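Local coordinates for ferredoxin-like protein (Thermotoga maritima, PDB 7KOE) that probably relays electrons through two [4Fe-4S] clusters as the ferredoxin-like subunit of the membrane-associated, electron-bifurcating flavoprotein complex Fix/EtfABCX, at residues I3-L7 and C42-V46; H20-D25 and N75-P81; G60-C64 and Y85-Y89. All blocks are in the same frame, centred on the assembly; numbering follows the deposited sequence.

Interaction 1 of 3, residues I3-L7 and C42-V46; sequences IEDKL and CPADV. With SF4 (iron/sulfur cluster), chain M.
One short helical turn, 3-7, packs against a cluster-binding loop, 42-46. The helix is loosely bonded: Leu7 N reaches Ile3 O at 2.8 Å, Lys6 N more weakly. The CA atoms of Ile3 and Ala44 are 6.6 Å apart. Cys42, chi1 t, is out of reach of the helix and binds iron, its SG 1.8 Å from FE4 of the SF4 cluster; it opens a type I beta turn ending at Asp45. Pro43 lays its CD 3.8 Å from cluster S1, while its carbonyl O lies 4.0 Å from Ile3 CG1; Cys42-Pro43 is the Cys-Pro pair usual in ferredoxin-type [4Fe-4S] sites. Ala44 and Asp45 carry nearly equal shares of the packing. Ala44 O is 3.3 Å from Leu7 CD1 (chi1 m, chi2 t) and 3.8 Å from Ile3 CG2 (chi1 t); Ala44 CB is 3.9 Å from Leu7 CD1. Asp45, with left-handed backbone angles (53/41), brings OD2 within 3.4 Å of Ile3 CG2; a basic side chain of the FixC subunit pairs with its OD1. Val46 CB lies 3.9 Å from cluster S2. No hydrogen bond joins the segments. The loop runs between helix 37-40 and strand 47-50, its turn's outer side taking helix 3-7, with Val46 backbone-bonded to Lys57.

Interaction 2 of 3, residues H20-D25 and N75-P81; sequences HLKIKD and NIEWNYP. With SF4 (iron/sulfur cluster), chain N; SF4 (iron/sulfur cluster), chain M.
Backbone hydrogen bonds hold these two segments together, running antiparallel with end-to-end directions 168° apart. Asn79 N donates to His20 O (3.0 Å), Lys22 N to Glu77 O (3.1 Å) and Lys24 N to Asn75 O (3.3 Å); Glu77 N to Lys22 O is short, 2.6 Å, but bent and weak. Lys22 and Glu77 therefore form a hydrogen-bonded pair (CA-CA 4.9 Å), Leu21 and Trp78 a non-hydrogen-bonded one (5.0 Å). At the far end Asn75, chi1 p, gives ND2 to Asp25 O at 3.0 Å while its OD1 lies 2.7 Å from FE4 of the chain N cluster. Lys24 NZ stays 4.1 Å from Glu77 OE1, beyond a salt bridge, and hydrogen-bonds to Gly74 O instead. On the sheet face carrying Leu21 and Trp78, Leu21 CD2 meets Trp78 CD1 at 3.5 Å; Trp78 NE1 is 3.6 Å from S4 of the chain M cluster and Leu21 CD1 3.8 Å from its S2. His20, chi1 p, receives Pro81 CG over its ring face, 3.6 Å from the centroid, a CH-pi contact. This antiparallel pairing of the strands before the first and after the second cluster-binding half is characteristic of the two-cluster ferredoxin fold. Its inner side rests on hairpin 47-50/53-56, through Tyr47, Met54 and Val56, and Ile23 and Asn75 touch helix 28-32.

Interaction 3 of 3, residues G60-C64 and Y85-Y89; sequences GCLEC and YGVLY. With SF4 (iron/sulfur cluster), chain M.
Neither segment pairs strand to strand with the other: 60-64 is an irregular cluster-binding loop and 85-89 includes the short strand 86-87, with CA atoms 5.8 Å apart at Leu62 and Val87. Glu63 has left-handed backbone angles (61/24), and its N donates to Cys61 SG at 3.4 Å, an N-H...S bond of the kind common in ferredoxins. Cys61 SG and Cys64 SG bind FE1 and FE2 of the SF4 cluster, each at 1.8 Å. Glu63 extends (chi2 t) so that OE2 accepts a weak bond from Val87 N, 3.2 Å; its carboxylate also forms salt bridges to basic side chains of the FixC subunit. A CB on Gly86 (92/-152) would collide with that OE2 and with the preceding carbonyl. Val87 CG1 sits 3.5 Å from Cys61 O and 3.8 Å from Leu62 CD2, which in turn meets the Tyr89 ring edge, CE1 at 4.1 Å. Strand 86-87 pairs antiparallel with 12-13, whose Tyr12 touches both Leu62 and Val87, while the loop leads into helix 66-70.

How the interactions relate
All three interactions meet at the chain M cluster: interaction 1 supplies Cys42, interaction 3 supplies Cys61 and Cys64, and interaction 2 covers it with Leu21 and Trp78. Interactions 1 and 3, centres 11 Å apart, pack directly, Ala44 CB lying 3.3 Å from Gly60 O and Pro43 CG 3.7 Å from Cys64 SG. Interactions 2 and 3 meet where His20 NE2 comes within 3.4 Å of Cys61 CB. Between interactions 1 and 2, Val46 CG1 touches Leu21 CD1 at 3.7 Å. Interaction 2 also reaches the chain N cluster, whose centre is about 13 Å from the chain M cluster's, while Gly60 and Tyr80 each touch a bound FAD, consistent with an electron path through both clusters.

Interaction 1 of 3, residues I3-L7 and C42-V46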
loop_
_atom_site.group_PDB
_atom_site.type_symbol
_atom_site.label_atom_id
_atom_site.label_comp_id
_atom_site.label_asym_id
_atom_site.label_seq_id
_atom_site.Cartn_x
_atom_site.Cartn_y
_atom_site.Cartn_z
ATOM N N ILE D 3 -13.041 2.440 31.131
ATOM C CA ILE D 3 -11.586 2.347 31.166
ATOM C C ILE D 3 -11.121 0.942 31.527
ATOM O O ILE D 3 -9.970 0.589 31.243
ATOM C CB ILE D 3 -10.985 3.405 32.109
ATOM C CG1 ILE D 3 -9.588 3.800 31.643
ATOM C CG2 ILE D 3 -10.861 2.890 33.508
ATOM C CD1 ILE D 3 -9.571 4.404 30.277
ATOM N N GLU D 4 -11.984 0.106 32.100
ATOM C CA GLU D 4 -11.594 -1.281 32.309
ATOM C C GLU D 4 -11.659 -2.103 31.032
ATOM O O GLU D 4 -11.177 -3.238 31.022
ATOM C CB GLU D 4 -12.453 -1.910 33.405
ATOM C CG GLU D 4 -11.930 -1.637 34.816
ATOM C CD GLU D 4 -12.308 -0.267 35.372
ATOM O OE1 GLU D 4 -12.918 0.547 34.647
ATOM O OE2 GLU D 4 -11.978 0.001 36.547
ATOM N N ASP D 5 -12.246 -1.561 29.965
ATOM C CA ASP D 5 -12.005 -2.107 28.638
ATOM C C ASP D 5 -10.554 -1.910 28.226
ATOM O O ASP D 5 -9.952 -2.795 27.611
ATOM C CB ASP D 5 -12.930 -1.444 27.621
ATOM C CG ASP D 5 -14.377 -1.825 27.812
ATOM O OD1 ASP D 5 -14.641 -2.948 28.289
ATOM O OD2 ASP D 5 -15.253 -0.999 27.481
ATOM N N LYS D 6 -9.979 -0.750 28.556
ATOM C CA LYS D 6 -8.605 -0.457 28.168
ATOM C C LYS D 6 -7.597 -0.995 29.169
ATOM O O LYS D 6 -6.443 -1.234 28.806
ATOM C CB LYS D 6 -8.418 1.047 27.987
ATOM C CG LYS D 6 -8.663 1.508 26.565
ATOM C CD LYS D 6 -9.072 2.960 26.500
ATOM C CE LYS D 6 -7.976 3.860 27.012
ATOM N NZ LYS D 6 -8.239 5.289 26.684
ATOM N N LEU D 7 -8.002 -1.190 30.424
ATOM C CA LEU D 7 -7.118 -1.838 31.382
ATOM C C LEU D 7 -7.014 -3.330 31.137
ATOM O O LEU D 7 -6.082 -3.962 31.638
ATOM C CB LEU D 7 -7.599 -1.598 32.809
ATOM C CG LEU D 7 -7.501 -0.181 33.357
ATOM C CD1 LEU D 7 -7.816 -0.209 34.825
ATOM C CD2 LEU D 7 -6.131 0.394 33.114
ATOM N N CYS D 42 -7.467 9.828 38.722
ATOM C CA CYS D 42 -6.825 8.489 38.619
ATOM C C CYS D 42 -6.995 7.966 37.193
ATOM O O CYS D 42 -8.143 7.759 36.769
ATOM C CB CYS D 42 -7.367 7.472 39.614
ATOM S SG CYS D 42 -6.322 5.995 39.713
ATOM N N PRO D 43 -5.891 7.763 36.444
ATOM C CA PRO D 43 -5.938 7.292 35.058
ATOM C C PRO D 43 -6.468 5.882 34.886
ATOM O O PRO D 43 -6.628 5.445 33.744
ATOM C CB PRO D 43 -4.471 7.369 34.632
ATOM C CG PRO D 43 -3.726 7.268 35.876
ATOM C CD PRO D 43 -4.512 8.017 36.874
ATOM N N ALA D 44 -6.754 5.158 35.964
ATOM C CA ALA D 44 -7.160 3.764 35.865
ATOM C C ALA D 44 -8.468 3.486 36.589
ATOM O O ALA D 44 -8.843 2.318 36.715
ATOM C CB ALA D 44 -6.067 2.851 36.406
ATOM N N ASP D 45 -9.156 4.533 37.057
ATOM C CA ASP D 45 -10.415 4.469 37.800
ATOM C C ASP D 45 -10.323 3.552 39.008
ATOM O O ASP D 45 -11.247 2.781 39.280
ATOM C CB ASP D 45 -11.563 4.026 36.896
ATOM C CG ASP D 45 -12.345 5.187 36.339
ATOM O OD1 ASP D 45 -12.519 6.182 37.069
ATOM O OD2 ASP D 45 -12.781 5.112 35.175
ATOM N N VAL D 46 -9.198 3.616 39.720
ATOM C CA VAL D 46 -8.992 2.764 40.882
ATOM C C VAL D 46 -9.897 3.203 42.023
ATOM O O VAL D 46 -10.579 2.387 42.650
ATOM C CB VAL D 46 -7.510 2.783 41.290
ATOM C CG1 VAL D 46 -7.325 2.292 42.695
ATOM C CG2 VAL D 46 -6.696 1.958 40.332
HETATM FE FE1 SF4 M . -2.633 3.342 40.641
HETATM FE FE2 SF4 M . -1.785 5.845 39.178
HETATM FE FE3 SF4 M . -2.586 5.994 42.085
HETATM FE FE4 SF4 M . -4.675 5.464 39.971
HETATM S S1 SF4 M . -3.207 6.980 40.297
HETATM S S2 SF4 M . -4.054 4.478 41.759
HETATM S S3 SF4 M . -3.253 4.329 38.852
HETATM S S4 SF4 M . -1.166 4.858 40.968
#

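Interaction 2 of 3, residues H20-D25 and N75-P81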
loop_
_atom_site.group_PDB
_atom_site.type_symbol
_atom_site.label_atom_id
_atom_site.label_comp_id
_atom_site.label_asym_id
_atom_site.label_seq_id
_atom_site.Cartn_x
_atom_site.Cartn_y
_atom_site.Cartn_z
ATOM N N HIS D 20 -1.360 -2.577 47.637
ATOM C CA HIS D 20 -0.333 -1.555 47.752
ATOM C C HIS D 20 -0.908 -0.154 47.864
ATOM O O HIS D 20 -0.145 0.793 48.059
ATOM C CB HIS D 20 0.614 -1.633 46.561
ATOM C CG HIS D 20 -0.054 -1.393 45.247
ATOM N ND1 HIS D 20 -0.852 -2.332 44.634
ATOM C CD2 HIS D 20 -0.039 -0.319 44.427
ATOM C CE1 HIS D 20 -1.306 -1.844 43.496
ATOM N NE2 HIS D 20 -0.824 -0.625 43.346
ATOM N N LEU D 21 -2.220 0.001 47.749
ATOM C CA LEU D 21 -2.890 1.285 47.922
ATOM C C LEU D 21 -3.819 1.158 49.116
ATOM O O LEU D 21 -4.925 0.627 48.996
ATOM C CB LEU D 21 -3.678 1.679 46.686
ATOM C CG LEU D 21 -2.988 1.516 45.350
ATOM C CD1 LEU D 21 -4.022 1.573 44.282
ATOM C CD2 LEU D 21 -2.008 2.611 45.178
ATOM N N LYS D 22 -3.374 1.640 50.261
ATOM C CA LYS D 22 -4.196 1.688 51.455
ATOM C C LYS D 22 -4.500 3.143 51.756
ATOM O O LYS D 22 -3.663 4.017 51.530
ATOM C CB LYS D 22 -3.483 1.029 52.634
ATOM C CG LYS D 22 -4.375 0.714 53.812
ATOM C CD LYS D 22 -3.579 0.097 54.943
ATOM C CE LYS D 22 -2.630 1.106 55.563
ATOM N NZ LYS D 22 -3.360 2.158 56.315
ATOM N N ILE D 23 -5.703 3.409 52.236
ATOM C CA ILE D 23 -6.087 4.746 52.656
ATOM C C ILE D 23 -5.923 4.823 54.166
ATOM O O ILE D 23 -6.478 3.996 54.899
ATOM C CB ILE D 23 -7.514 5.083 52.210
ATOM C CG1 ILE D 23 -7.487 5.412 50.725
ATOM C CG2 ILE D 23 -8.070 6.235 53.004
ATOM C CD1 ILE D 23 -8.782 5.824 50.186
ATOM N N LYS D 24 -5.140 5.804 54.619
ATOM C CA LYS D 24 -4.725 5.859 56.014
ATOM C C LYS D 24 -5.887 6.193 56.937
ATOM O O LYS D 24 -5.945 5.704 58.071
ATOM C CB LYS D 24 -3.609 6.885 56.179
ATOM C CG LYS D 24 -2.334 6.545 55.451
ATOM C CD LYS D 24 -1.397 7.731 55.435
ATOM C CE LYS D 24 -0.010 7.329 54.986
ATOM N NZ LYS D 24 0.814 8.508 54.616
ATOM N N ASP D 25 -6.820 7.018 56.476
ATOM C CA ASP D 25 -7.940 7.459 57.299
ATOM C C ASP D 25 -9.139 7.666 56.391
ATOM O O ASP D 25 -9.161 8.607 55.596
ATOM C CB ASP D 25 -7.596 8.743 58.047
ATOM C CG ASP D 25 -8.413 8.924 59.305
ATOM O OD1 ASP D 25 -9.657 8.915 59.218
ATOM O OD2 ASP D 25 -7.808 9.083 60.385
ATOM N N ASN D 75 -3.422 11.085 52.984
ATOM C CA ASN D 75 -3.944 9.832 53.534
ATOM C C ASN D 75 -4.142 8.785 52.440
ATOM O O ASN D 75 -5.185 8.153 52.310
ATOM C CB ASN D 75 -5.233 10.081 54.311
ATOM C CG ASN D 75 -6.308 10.694 53.472
ATOM O OD1 ASN D 75 -6.051 11.595 52.684
ATOM N ND2 ASN D 75 -7.522 10.188 53.613
ATOM N N ILE D 76 -3.092 8.573 51.661
ATOM C CA ILE D 76 -3.002 7.416 50.785
ATOM C C ILE D 76 -1.661 6.766 51.076
ATOM O O ILE D 76 -0.611 7.319 50.731
ATOM C CB ILE D 76 -3.144 7.773 49.299
ATOM C CG1 ILE D 76 -4.575 8.220 49.014
ATOM C CG2 ILE D 76 -2.814 6.574 48.439
ATOM C CD1 ILE D 76 -4.917 8.377 47.572
ATOM N N GLU D 77 -1.692 5.626 51.758
ATOM C CA GLU D 77 -0.488 4.839 51.955
ATOM C C GLU D 77 -0.155 4.197 50.622
ATOM O O GLU D 77 -0.697 3.146 50.271
ATOM C CB GLU D 77 -0.687 3.798 53.057
ATOM C CG GLU D 77 0.496 2.870 53.290
ATOM C CD GLU D 77 1.787 3.613 53.555
ATOM O OE1 GLU D 77 1.785 4.537 54.395
ATOM O OE2 GLU D 77 2.809 3.268 52.925
ATOM N N TRP D 78 0.699 4.851 49.853
ATOM C CA TRP D 78 0.996 4.445 48.493
ATOM C C TRP D 78 2.322 3.712 48.481
ATOM O O TRP D 78 3.340 4.251 48.920
ATOM C CB TRP D 78 1.049 5.657 47.573
ATOM C CG TRP D 78 1.199 5.350 46.125
ATOM C CD1 TRP D 78 0.208 5.257 45.215
ATOM C CD2 TRP D 78 2.419 5.131 45.410
ATOM N NE1 TRP D 78 0.717 4.967 43.980
ATOM C CE2 TRP D 78 2.077 4.889 44.075
ATOM C CE3 TRP D 78 3.765 5.111 45.771
ATOM C CZ2 TRP D 78 3.024 4.627 43.108
ATOM C CZ3 TRP D 78 4.698 4.849 44.811
ATOM C CH2 TRP D 78 4.328 4.615 43.497
ATOM N N ASN D 79 2.305 2.491 47.983
ATOM C CA ASN D 79 3.511 1.744 47.705
ATOM C C ASN D 79 3.471 1.295 46.258
ATOM O O ASN D 79 2.417 1.269 45.625
ATOM C CB ASN D 79 3.641 0.523 48.616
ATOM C CG ASN D 79 4.022 0.889 50.021
ATOM O OD1 ASN D 79 5.036 1.544 50.250
ATOM N ND2 ASN D 79 3.202 0.481 50.979
ATOM N N TYR D 80 4.631 0.955 45.736
ATOM C CA TYR D 80 4.656 0.126 44.563
ATOM C C TYR D 80 4.231 -1.276 44.967
ATOM O O TYR D 80 4.386 -1.666 46.126
ATOM C CB TYR D 80 6.053 0.096 43.956
ATOM C CG TYR D 80 6.377 1.279 43.090
ATOM C CD1 TYR D 80 5.633 1.554 41.957
ATOM C CD2 TYR D 80 7.435 2.115 43.400
ATOM C CE1 TYR D 80 5.935 2.630 41.158
ATOM C CE2 TYR D 80 7.738 3.194 42.611
ATOM C CZ TYR D 80 6.986 3.447 41.494
ATOM O OH TYR D 80 7.293 4.525 40.706
ATOM N N PRO D 81 3.695 -2.060 44.037
ATOM C CA PRO D 81 3.562 -3.495 44.286
ATOM C C PRO D 81 4.933 -4.131 44.415
ATOM O O PRO D 81 5.956 -3.543 44.065
ATOM C CB PRO D 81 2.820 -4.004 43.051
ATOM C CG PRO D 81 2.161 -2.829 42.497
ATOM C CD PRO D 81 3.043 -1.674 42.779
HETATM FE FE1 SF4 N . -9.682 10.752 50.943
HETATM FE FE2 SF4 N . -9.615 13.266 49.273
HETATM FE FE3 SF4 N . -8.665 10.649 48.103
HETATM FE FE4 SF4 N . -7.037 12.026 50.241
HETATM S S1 SF4 N . -7.817 12.595 48.337
HETATM S S2 SF4 N . -7.885 10.080 50.007
HETATM S S3 SF4 N . -8.835 12.696 51.178
HETATM S S4 SF4 N . -10.463 11.320 49.039
HETATM FE FE1 SF4 M . -2.633 3.342 40.641
HETATM FE FE2 SF4 M . -1.785 5.845 39.178
HETATM FE FE3 SF4 M . -2.586 5.994 42.085
HETATM FE FE4 SF4 M . -4.675 5.464 39.971
HETATM S S1 SF4 M . -3.207 6.980 40.297
HETATM S S2 SF4 M . -4.054 4.478 41.759
HETATM S S3 SF4 M . -3.253 4.329 38.852
HETATM S S4 SF4 M . -1.166 4.858 40.968
#

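Interaction 3 of 3, residues G60-C64 and Y85-Y89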
loop_
_atom_site.group_PDB
_atom_site.type_symbol
_atom_site.label_atom_id
_atom_site.label_comp_id
_atom_site.label_asym_id
_atom_site.label_seq_id
_atom_site.Cartn_x
_atom_site.Cartn_y
_atom_site.Cartn_z
ATOM N N GLY D 60 -6.091 -2.675 39.134
ATOM C CA GLY D 60 -5.851 -1.954 37.906
ATOM C C GLY D 60 -4.876 -0.818 37.996
ATOM O O GLY D 60 -4.735 -0.074 37.024
ATOM N N CYS D 61 -4.241 -0.673 39.157
ATOM C CA CYS D 61 -3.283 0.437 39.374
ATOM C C CYS D 61 -2.136 0.355 38.367
ATOM O O CYS D 61 -1.517 -0.715 38.252
ATOM C CB CYS D 61 -2.724 0.420 40.789
ATOM S SG CYS D 61 -1.761 1.903 41.174
ATOM N N LEU D 62 -1.901 1.466 37.668
ATOM C CA LEU D 62 -0.825 1.629 36.707
ATOM C C LEU D 62 0.456 2.140 37.341
ATOM O O LEU D 62 1.399 2.455 36.611
ATOM C CB LEU D 62 -1.259 2.572 35.590
ATOM C CG LEU D 62 -2.406 2.073 34.719
ATOM C CD1 LEU D 62 -3.097 3.225 34.081
ATOM C CD2 LEU D 62 -1.900 1.139 33.665
ATOM N N GLU D 63 0.484 2.257 38.674
ATOM C CA GLU D 63 1.670 2.576 39.477
ATOM C C GLU D 63 2.267 3.930 39.121
ATOM O O GLU D 63 3.471 4.143 39.248
ATOM C CB GLU D 63 2.738 1.492 39.368
ATOM C CG GLU D 63 2.258 0.089 39.556
ATOM C CD GLU D 63 3.374 -0.892 39.347
ATOM O OE1 GLU D 63 4.527 -0.454 39.181
ATOM O OE2 GLU D 63 3.112 -2.100 39.340
ATOM N N CYS D 64 1.433 4.815 38.572
ATOM C CA CYS D 64 1.923 6.156 38.161
ATOM C C CYS D 64 2.329 6.932 39.413
ATOM O O CYS D 64 3.476 7.400 39.467
ATOM C CB CYS D 64 0.871 6.922 37.370
ATOM S SG CYS D 64 -0.789 6.816 38.079
ATOM N N TYR D 85 5.182 -7.869 40.225
ATOM C CA TYR D 85 3.754 -7.686 40.444
ATOM C C TYR D 85 3.335 -6.311 39.951
ATOM O O TYR D 85 4.164 -5.423 39.752
ATOM C CB TYR D 85 3.375 -7.866 41.915
ATOM C CG TYR D 85 3.303 -9.310 42.343
ATOM C CD1 TYR D 85 2.210 -10.093 42.021
ATOM C CD2 TYR D 85 4.334 -9.893 43.055
ATOM C CE1 TYR D 85 2.143 -11.410 42.399
ATOM C CE2 TYR D 85 4.280 -11.210 43.435
ATOM C CZ TYR D 85 3.181 -11.963 43.105
ATOM O OH TYR D 85 3.116 -13.280 43.487
ATOM N N GLY D 86 2.030 -6.147 39.753
ATOM C CA GLY D 86 1.480 -4.896 39.271
ATOM C C GLY D 86 1.355 -4.869 37.767
ATOM O O GLY D 86 1.174 -5.925 37.168
ATOM N N VAL D 87 1.429 -3.688 37.142
ATOM C CA VAL D 87 1.482 -3.615 35.686
ATOM C C VAL D 87 2.759 -4.257 35.185
ATOM O O VAL D 87 3.817 -4.170 35.819
ATOM C CB VAL D 87 1.394 -2.172 35.165
ATOM C CG1 VAL D 87 0.025 -1.659 35.263
ATOM C CG2 VAL D 87 2.321 -1.270 35.935
ATOM N N LEU D 88 2.659 -4.936 34.054
ATOM C CA LEU D 88 3.820 -5.458 33.358
ATOM C C LEU D 88 3.671 -4.958 31.935
ATOM O O LEU D 88 3.025 -5.601 31.110
ATOM C CB LEU D 88 3.911 -6.968 33.444
ATOM C CG LEU D 88 3.960 -7.529 34.863
ATOM C CD1 LEU D 88 3.692 -9.000 34.843
ATOM C CD2 LEU D 88 5.286 -7.235 35.511
ATOM N N TYR D 89 4.251 -3.795 31.667
ATOM C CA TYR D 89 4.084 -3.154 30.374
ATOM C C TYR D 89 4.845 -3.918 29.306
ATOM O O TYR D 89 6.071 -4.035 29.366
ATOM C CB TYR D 89 4.564 -1.710 30.421
ATOM C CG TYR D 89 3.686 -0.761 31.193
ATOM C CD1 TYR D 89 2.331 -0.664 30.936
ATOM C CD2 TYR D 89 4.225 0.053 32.168
ATOM C CE1 TYR D 89 1.543 0.215 31.631
ATOM C CE2 TYR D 89 3.447 0.924 32.868
ATOM C CZ TYR D 89 2.113 1.007 32.597
ATOM O OH TYR D 89 1.350 1.892 33.309
HETATM FE FE1 SF4 M . -2.633 3.342 40.641
HETATM FE FE2 SF4 M . -1.785 5.845 39.178
HETATM FE FE3 SF4 M . -2.586 5.994 42.085
HETATM FE FE4 SF4 M . -4.675 5.464 39.971
HETATM S S1 SF4 M . -3.207 6.980 40.297
HETATM S S2 SF4 M . -4.054 4.478 41.759
HETATM S S3 SF4 M . -3.253 4.329 38.852
HETATM S S4 SF4 M . -1.166 4.858 40.968
#